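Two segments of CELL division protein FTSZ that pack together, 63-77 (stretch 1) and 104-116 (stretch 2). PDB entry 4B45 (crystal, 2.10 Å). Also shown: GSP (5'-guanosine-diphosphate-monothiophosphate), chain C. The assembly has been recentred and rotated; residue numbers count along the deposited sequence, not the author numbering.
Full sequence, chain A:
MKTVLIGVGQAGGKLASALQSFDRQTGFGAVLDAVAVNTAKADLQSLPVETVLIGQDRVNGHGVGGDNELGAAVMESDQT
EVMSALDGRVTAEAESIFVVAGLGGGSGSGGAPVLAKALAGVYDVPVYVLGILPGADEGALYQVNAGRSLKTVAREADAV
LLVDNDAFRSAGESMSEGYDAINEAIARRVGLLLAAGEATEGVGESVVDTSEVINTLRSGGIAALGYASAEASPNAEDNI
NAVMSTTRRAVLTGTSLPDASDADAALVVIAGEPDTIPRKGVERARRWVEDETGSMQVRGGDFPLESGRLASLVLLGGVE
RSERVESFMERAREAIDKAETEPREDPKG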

ATOM      1  N   GLY A  63     -20.829   5.982 -12.210  1.00 43.69           N
ATOM      2  CA  GLY A  63     -19.397   6.015 -12.470  1.00 38.34           C
ATOM      3  C   GLY A  63     -19.031   6.944 -13.609  1.00 42.39           C
ATOM      4  O   GLY A  63     -19.917   7.474 -14.283  1.00 44.35           O
ATOM      5  N   VAL A  64     -17.733   7.141 -13.837  1.00 42.06           N
ATOM      6  CA  VAL A  64     -17.285   8.048 -14.899  1.00 40.53           C
ATOM      7  C   VAL A  64     -16.656   7.323 -16.082  1.00 43.33           C
ATOM      8  O   VAL A  64     -16.126   7.967 -16.993  1.00 45.03           O
ATOM      9  CB  VAL A  64     -16.309   9.137 -14.384  1.00 41.56           C
ATOM     10  CG1 VAL A  64     -16.935   9.926 -13.224  1.00 35.63           C
ATOM     11  CG2 VAL A  64     -14.965   8.524 -13.965  1.00 38.35           C
ATOM     12  N   GLY A  65     -16.721   5.993 -16.069  1.00 46.83           N
ATOM     13  CA  GLY A  65     -16.362   5.184 -17.229  1.00 41.79           C
ATOM     14  C   GLY A  65     -14.962   5.419 -17.764  1.00 45.59           C
ATOM     15  O   GLY A  65     -14.748   5.483 -18.977  1.00 46.50           O
ATOM     16  N   GLY A  66     -14.007   5.576 -16.854  1.00 43.65           N
ATOM     17  CA  GLY A  66     -12.601   5.619 -17.219  1.00 40.26           C
ATOM     18  C   GLY A  66     -12.184   7.000 -17.661  1.00 47.00           C
ATOM     19  O   GLY A  66     -11.076   7.185 -18.143  1.00 45.91           O
ATOM     20  N   ASP A  67     -13.080   7.969 -17.498  1.00 46.65           N
ATOM     21  CA  ASP A  67     -12.792   9.360 -17.836  1.00 45.59           C
ATOM     22  C   ASP A  67     -12.102  10.021 -16.640  1.00 49.56           C
ATOM     23  O   ASP A  67     -12.754  10.431 -15.668  1.00 48.37           O
ATOM     24  CB  ASP A  67     -14.094  10.094 -18.168  1.00 55.73           C
ATOM     25  CG  ASP A  67     -13.867  11.461 -18.816  1.00 65.65           C
ATOM     26  OD1 ASP A  67     -12.868  12.141 -18.496  1.00 58.64           O
ATOM     27  OD2 ASP A  67     -14.710  11.856 -19.651  1.00 76.86           O
ATOM     28  N   ASN A  68     -10.778  10.105 -16.727  1.00 51.89           N
ATOM     29  CA  ASN A  68      -9.923  10.683 -15.701  1.00 48.24           C
ATOM     30  C   ASN A  68     -10.263  12.148 -15.378  1.00 48.19           C
ATOM     31  O   ASN A  68     -10.277  12.549 -14.219  1.00 46.66           O
ATOM     32  CB  ASN A  68      -8.462  10.574 -16.171  1.00 56.53           C
ATOM     33  CG  ASN A  68      -7.460  10.930 -15.090  1.00 71.36           C
ATOM     34  OD1 ASN A  68      -7.547  11.979 -14.451  1.00 78.13           O
ATOM     35  ND2 ASN A  68      -6.482  10.056 -14.890  1.00 81.29           N
ATOM     36  N   GLU A  69     -10.523  12.945 -16.403  1.00 55.77           N
ATOM     37  CA  GLU A  69     -10.770  14.366 -16.206  1.00 61.03           C
ATOM     38  C   GLU A  69     -12.136  14.635 -15.567  1.00 57.59           C
ATOM     39  O   GLU A  69     -12.310  15.597 -14.823  1.00 57.24           O
ATOM     40  CB  GLU A  69     -10.607  15.115 -17.529  1.00 64.66           C
ATOM     41  CG  GLU A  69      -9.213  14.948 -18.125  1.00 75.46           C
ATOM     42  CD  GLU A  69      -9.057  15.606 -19.485  1.00 88.42           C
ATOM     43  OE1 GLU A  69     -10.054  16.157 -20.006  1.00 95.70           O
ATOM     44  OE2 GLU A  69      -7.935  15.567 -20.037  1.00 89.16           O
ATOM     45  N   LEU A  70     -13.098  13.770 -15.850  1.00 56.19           N
ATOM     46  CA  LEU A  70     -14.388  13.825 -15.176  1.00 53.00           C
ATOM     47  C   LEU A  70     -14.243  13.367 -13.725  1.00 52.80           C
ATOM     48  O   LEU A  70     -14.898  13.906 -12.830  1.00 52.42           O
ATOM     49  CB  LEU A  70     -15.416  12.962 -15.913  1.00 47.57           C
ATOM     50  CG  LEU A  70     -16.866  13.034 -15.436  1.00 49.85           C
ATOM     51  CD1 LEU A  70     -17.329  14.486 -15.307  1.00 51.92           C
ATOM     52  CD2 LEU A  70     -17.759  12.268 -16.402  1.00 49.04           C
ATOM     53  N   GLY A  71     -13.374  12.381 -13.500  1.00 54.87           N
ATOM     54  CA  GLY A  71     -13.090  11.896 -12.154  1.00 48.94           C
ATOM     55  C   GLY A  71     -12.487  12.966 -11.262  1.00 46.33           C
ATOM     56  O   GLY A  71     -12.767  13.037 -10.060  1.00 46.48           O
ATOM     57  N   ALA A  72     -11.639  13.801 -11.850  1.00 42.92           N
ATOM     58  CA  ALA A  72     -11.007  14.893 -11.124  1.00 43.23           C
ATOM     59  C   ALA A  72     -12.005  16.029 -10.822  1.00 47.21           C
ATOM     60  O   ALA A  72     -12.042  16.542  -9.707  1.00 55.38           O
ATOM     61  CB  ALA A  72      -9.815  15.427 -11.921  1.00 37.51           C
ATOM     62  N   ALA A  73     -12.805  16.410 -11.819  1.00 45.94           N
ATOM     63  CA  ALA A  73     -13.754  17.530 -11.691  1.00 46.73           C
ATOM     64  C   ALA A  73     -14.792  17.271 -10.605  1.00 52.09           C
ATOM     65  O   ALA A  73     -15.152  18.166  -9.839  1.00 56.78           O
ATOM     66  CB  ALA A  73     -14.452  17.788 -13.019  1.00 44.98           C
ATOM     67  N   VAL A  74     -15.266  16.033 -10.535  1.00 49.80           N
ATOM     68  CA  VAL A  74     -16.278  15.674  -9.551  1.00 48.92           C
ATOM     69  C   VAL A  74     -15.702  15.731  -8.134  1.00 48.63           C
ATOM     70  O   VAL A  74     -16.364  16.182  -7.196  1.00 50.55           O
ATOM     71  CB  VAL A  74     -16.864  14.289  -9.861  1.00 49.70           C
ATOM     72  CG1 VAL A  74     -17.643  13.763  -8.684  1.00 52.73           C
ATOM     73  CG2 VAL A  74     -17.738  14.373 -11.094  1.00 47.15           C
ATOM     74  N   MET A  75     -14.459  15.294  -7.974  1.00 46.07           N
ATOM     75  CA  MET A  75     -13.805  15.387  -6.677  1.00 43.23           C
ATOM     76  C   MET A  75     -13.534  16.850  -6.302  1.00 41.74           C
ATOM     77  O   MET A  75     -13.554  17.210  -5.127  1.00 47.71           O
ATOM     78  CB  MET A  75     -12.505  14.566  -6.666  1.00 44.38           C
ATOM     79  CG  MET A  75     -11.782  14.547  -5.323  1.00 41.74           C
ATOM     80  SD  MET A  75     -12.695  13.595  -4.097  1.00 48.50           S
ATOM     81  CE  MET A  75     -12.377  11.919  -4.681  1.00 37.34           C
ATOM     82  N   GLU A  76     -13.267  17.694  -7.293  1.00 45.99           N
ATOM     83  CA  GLU A  76     -13.088  19.122  -7.022  1.00 54.19           C
ATOM     84  C   GLU A  76     -14.374  19.732  -6.463  1.00 54.47           C
ATOM     85  O   GLU A  76     -14.357  20.417  -5.431  1.00 52.24           O
ATOM     86  CB  GLU A  76     -12.701  19.884  -8.299  1.00 61.26           C
ATOM     87  CG  GLU A  76     -11.374  19.497  -8.928  1.00 67.43           C
ATOM     88  CD  GLU A  76     -10.175  20.123  -8.232  1.00 72.80           C
ATOM     89  OE1 GLU A  76     -10.319  20.593  -7.084  1.00 74.44           O
ATOM     90  OE2 GLU A  76      -9.083  20.150  -8.844  1.00 73.45           O
ATOM     91  N   SER A  77     -15.484  19.481  -7.161  1.00 53.53           N
ATOM     92  CA  SER A  77     -16.779  20.074  -6.826  1.00 56.23           C
ATOM     93  C   SER A  77     -17.311  19.564  -5.500  1.00 52.92           C
ATOM     94  O   SER A  77     -17.992  20.287  -4.781  1.00 54.72           O
ATOM     95  CB  SER A  77     -17.809  19.746  -7.906  1.00 56.45           C
ATOM     96  OG  SER A  77     -17.289  20.014  -9.191  1.00 66.27           O
ATOM     97  N   GLY A 104      -5.496   3.290 -12.645  1.00 43.92           N
ATOM     98  CA  GLY A 104      -5.917   3.165 -14.030  1.00 46.88           C
ATOM     99  C   GLY A 104      -7.372   3.538 -14.315  1.00 45.30           C
ATOM    100  O   GLY A 104      -7.745   3.765 -15.463  1.00 45.93           O
ATOM    101  N   GLY A 105      -8.198   3.589 -13.275  1.00 45.51           N
ATOM    102  CA  GLY A 105      -9.617   3.857 -13.425  1.00 45.45           C
ATOM    103  C   GLY A 105      -9.907   5.299 -13.798  1.00 54.07           C
ATOM    104  O   GLY A 105      -9.039   6.010 -14.282  1.00 62.05           O
ATOM    105  N   GLY A 106     -11.147   5.725 -13.611  1.00 50.14           N
ATOM    106  CA  GLY A 106     -11.514   7.102 -13.880  1.00 41.50           C
ATOM    107  C   GLY A 106     -11.621   7.861 -12.574  1.00 35.91           C
ATOM    108  O   GLY A 106     -11.038   8.929 -12.419  1.00 41.06           O
ATOM    109  N   SER A 107     -12.347   7.283 -11.619  1.00 40.06           N
ATOM    110  CA  SER A 107     -12.629   7.946 -10.352  1.00 41.64           C
ATOM    111  C   SER A 107     -11.397   8.060  -9.461  1.00 51.72           C
ATOM    112  O   SER A 107     -11.059   9.149  -8.995  1.00 46.80           O
ATOM    113  CB  SER A 107     -13.744   7.220  -9.598  1.00 40.24           C
ATOM    114  OG  SER A 107     -15.004   7.506 -10.173  1.00 50.70           O
ATOM    115  N   GLY A 108     -10.738   6.933  -9.216  1.00 52.96           N
ATOM    116  CA  GLY A 108      -9.555   6.924  -8.382  1.00 49.74           C
ATOM    117  C   GLY A 108      -8.478   7.736  -9.057  1.00 47.74           C
ATOM    118  O   GLY A 108      -7.895   8.633  -8.459  1.00 42.57           O
ATOM    119  N   SER A 109      -8.236   7.421 -10.322  1.00 46.19           N
ATOM    120  CA  SER A 109      -7.225   8.103 -11.115  1.00 49.79           C
ATOM    121  C   SER A 109      -7.384   9.619 -11.047  1.00 49.19           C
ATOM    122  O   SER A 109      -6.429  10.341 -10.759  1.00 48.09           O
ATOM    123  CB  SER A 109      -7.328   7.630 -12.560  1.00 53.27           C
ATOM    124  OG  SER A 109      -6.577   8.436 -13.441  1.00 57.48           O
ATOM    125  N   GLY A 110      -8.601  10.094 -11.300  1.00 44.80           N
ATOM    126  CA  GLY A 110      -8.876  11.519 -11.296  1.00 40.31           C
ATOM    127  C   GLY A 110      -8.935  12.105  -9.901  1.00 40.91           C
ATOM    128  O   GLY A 110      -8.275  13.099  -9.611  1.00 48.99           O
ATOM    129  N   GLY A 111      -9.702  11.460  -9.026  1.00 41.36           N
ATOM    130  CA  GLY A 111      -9.945  11.979  -7.693  1.00 39.85           C
ATOM    131  C   GLY A 111      -8.820  11.813  -6.680  1.00 40.83           C
ATOM    132  O   GLY A 111      -8.703  12.621  -5.764  1.00 41.53           O
ATOM    133  N   ALA A 112      -7.996  10.773  -6.811  1.00 47.33           N
ATOM    134  CA  ALA A 112      -6.964  10.544  -5.797  1.00 43.74           C
ATOM    135  C   ALA A 112      -6.009  11.725  -5.634  1.00 46.59           C
ATOM    136  O   ALA A 112      -5.780  12.172  -4.513  1.00 47.56           O
ATOM    137  CB  ALA A 112      -6.192   9.233  -6.052  1.00 43.36           C
ATOM    138  N   PRO A 113      -5.456  12.248  -6.748  1.00 48.03           N
ATOM    139  CA  PRO A 113      -4.495  13.344  -6.583  1.00 44.06           C
ATOM    140  C   PRO A 113      -5.165  14.567  -5.984  1.00 49.44           C
ATOM    141  O   PRO A 113      -4.577  15.258  -5.150  1.00 43.82           O
ATOM    142  CB  PRO A 113      -4.084  13.666  -8.022  1.00 49.16           C
ATOM    143  CG  PRO A 113      -4.409  12.438  -8.804  1.00 54.09           C
ATOM    144  CD  PRO A 113      -5.623  11.876  -8.163  1.00 45.44           C
ATOM    145  N   VAL A 114      -6.390  14.834  -6.431  1.00 46.76           N
ATOM    146  CA  VAL A 114      -7.157  15.960  -5.931  1.00 49.69           C
ATOM    147  C   VAL A 114      -7.367  15.875  -4.415  1.00 46.66           C
ATOM    148  O   VAL A 114      -7.117  16.832  -3.693  1.00 47.11           O
ATOM    149  CB  VAL A 114      -8.499  16.055  -6.665  1.00 50.28           C
ATOM    150  CG1 VAL A 114      -9.332  17.193  -6.113  1.00 47.07           C
ATOM    151  CG2 VAL A 114      -8.251  16.233  -8.156  1.00 46.62           C
ATOM    152  N   LEU A 115      -7.821  14.724  -3.938  1.00 40.35           N
ATOM    153  CA  LEU A 115      -8.036  14.536  -2.512  1.00 49.24           C
ATOM    154  C   LEU A 115      -6.704  14.538  -1.730  1.00 51.27           C
ATOM    155  O   LEU A 115      -6.613  15.079  -0.609  1.00 48.88           O
ATOM    156  CB  LEU A 115      -8.812  13.241  -2.282  1.00 53.53           C
ATOM    157  CG  LEU A 115      -9.331  12.981  -0.876  1.00 59.01           C
ATOM    158  CD1 LEU A 115     -10.165  14.159  -0.440  1.00 55.94           C
ATOM    159  CD2 LEU A 115     -10.139  11.685  -0.835  1.00 56.00           C
ATOM    160  N   ALA A 116      -5.665  13.958  -2.322  1.00 44.93           N
ATOM    161  CA  ALA A 116      -4.360  13.928  -1.662  1.00 51.30           C
ATOM    162  C   ALA A 116      -3.841  15.347  -1.480  1.00 54.91           C
ATOM    163  O   ALA A 116      -3.380  15.713  -0.402  1.00 54.47           O
ATOM    164  CB  ALA A 116      -3.362  13.093  -2.448  1.00 44.04           C
TER
HETATM  165  PG  GSP C1342     -14.113   3.528 -13.704  1.00 65.49           P
HETATM  166  O3B GSP C1342     -13.693   4.189 -12.304  1.00 81.37           O
HETATM  167  S1G GSP C1342     -12.584   2.645 -14.781  1.00 66.45           S
HETATM  168  O2G GSP C1342     -15.239   2.477 -13.479  1.00121.21           O
HETATM  169  O3G GSP C1342     -14.561   4.677 -14.515  1.00 56.17           O
HETATM  170  PB  GSP C1342     -12.898   3.496 -11.104  1.00 46.49           P
HETATM  171  O1B GSP C1342     -13.783   3.042  -9.970  1.00 43.19           O
HETATM  172  O2B GSP C1342     -11.928   4.531 -10.547  1.00 59.46           O
HETATM  173  PA  GSP C1342     -11.441   1.129 -10.722  1.00 46.26           P
HETATM  174  O1A GSP C1342     -12.146  -0.197 -10.834  1.00 49.09           O
HETATM  175  O2A GSP C1342     -11.333   1.474  -9.260  1.00 54.10           O
HETATM  176  O3A GSP C1342     -12.105   2.238 -11.610  1.00 54.38           O
HETATM  177  O5' GSP C1342      -9.971   1.027 -11.213  1.00 55.57           O
HETATM  178  C5' GSP C1342      -9.573   0.198 -12.253  1.00 50.00           C
HETATM  179  C4' GSP C1342      -8.229  -0.356 -12.041  1.00 53.13           C
HETATM  180  O4' GSP C1342      -8.140  -0.948 -10.779  1.00 46.50           O
HETATM  181  C3' GSP C1342      -7.901  -1.419 -13.010  1.00 47.18           C
HETATM  182  O3' GSP C1342      -6.533  -1.394 -13.160  1.00 50.09           O
HETATM  183  C2' GSP C1342      -8.295  -2.658 -12.347  1.00 51.09           C
HETATM  184  O2' GSP C1342      -7.491  -3.699 -12.788  1.00 57.03           O
HETATM  185  C1' GSP C1342      -7.994  -2.379 -10.955  1.00 46.09           C
HETATM  186  N9  GSP C1342      -8.854  -3.013  -9.976  1.00 45.92           N
HETATM  187  C8  GSP C1342     -10.190  -3.059  -9.995  1.00 47.15           C
HETATM  188  N7  GSP C1342     -10.626  -3.687  -8.885  1.00 50.23           N
HETATM  189  C5  GSP C1342      -9.537  -4.038  -8.137  1.00 42.94           C
HETATM  190  C6  GSP C1342      -9.394  -4.696  -6.885  1.00 42.60           C
HETATM  191  O6  GSP C1342     -10.487  -5.146  -6.168  1.00 44.56           O
HETATM  192  N1  GSP C1342      -8.143  -4.900  -6.407  1.00 40.41           N
HETATM  193  C2  GSP C1342      -7.062  -4.472  -7.099  1.00 43.18           C
HETATM  194  N2  GSP C1342      -5.737  -4.720  -6.518  1.00 40.27           N
HETATM  195  N3  GSP C1342      -7.151  -3.839  -8.279  1.00 45.25           N
HETATM  196  C4  GSP C1342      -8.404  -3.615  -8.824  1.00 45.77           C
HETATM  197  O   HOH W   1     -15.794   5.682 -12.150  1.00 48.16           O
HETATM  198  O   HOH W   2      -4.715  12.242 -12.922  1.00 60.83           O
HETATM  199  O   HOH W   3     -13.523  10.898  -8.054  1.00 45.32           O

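Two segments of FtsZ, each a glycine-rich loop leading into a helix, pack together beside the phosphates of GSP. Helices 68-77 and 107-116 run in broadly the same direction at 41°, and their axes approach to 6.6 Å, a very short spacing made possible by glycine. The contact buries 579 Å² in total, and no direct hydrogen bond crosses it.

Much of the N-terminal half of the contact is main chain against main chain. Gly66 CA lies 3.8 Å from Gly106 CA, and one turn into the helices Ala72 CA lies 4.0 Å from Gly110 CA. Gly71 CA rests 3.6 Å from Gly106 O; a CB on Gly71 would fall 2.1 Å from that same Gly106 O. A CB on Gly110 would likewise clash with Asn68 O at 2.3 Å, and one on Gly106 would meet Val64 CG2 at 2.6 Å. Gly111 is restricted by a side chain, since its CB would sit 2.8 Å from Met75 CE. With Gly110 bare, its CA comes within 3.4 Å of Asn68 O in a CA-H...O contact, while Ala72 CA packs 3.6 Å from Gly110 O.

Farther along the helices, apolar side chains take over. Met75, buried and with CA-to-CB directed toward the other helix, places CG 3.7 Å from Val114 CG1 and SD 4.3 Å from Leu115 CB. Met75 CG also lies 3.7 Å from Gly111 O. Val114 points back toward stretch 1, its CG2 4.2 Å from Ala72 CB, and Glu76 brings OE1 to 3.7 Å from Val114 CG1 at the exposed margin. At the other end, Val64 CG2 fits 3.7 Å from Gly106 C, covering the start of the second helix.

In the first loop, a type I' turn from Val64 to Asp67 is closed by Asp67 N donating to Val64 O (3.1 Å). Gly65 and Gly66 have positive phi, which favours glycine. Asp67 then caps the first helix, its OD1 accepting from Leu70 N at 3.1 Å; its CB points away from stretch 2, and the capping side chain stays clear of that stretch.

Polar links across the contact are indirect and run through water. Water 3 donates to Gly71 O (3.0 Å) and Ser107 O (3.2 Å), tying the two backbones together. Water 1 accepts from Val64 N (3.0 Å), hydrogen-bonds Ser107 OG (2.8 Å) and donates to GSP O3B (2.6 Å), so both stretches and the nucleotide share it. Water 2 donates to Asn68 OD1 (3.2 Å) and, weakly, to Ser109 O (3.4 Å).

The nucleotide GSP is a further bridge between the loops. Gly66 N donates to GSP O3G (2.6 Å) from the first stretch. From the second, Gly106 N donates to GSP O3B (3.2 Å) and Gly108 N donates to GSP O2B (3.0 Å); Ser107 N makes a weak bond to GSP O2B (3.0 Å). Backbone amides at the start of helix 107-116 thus face the phosphates.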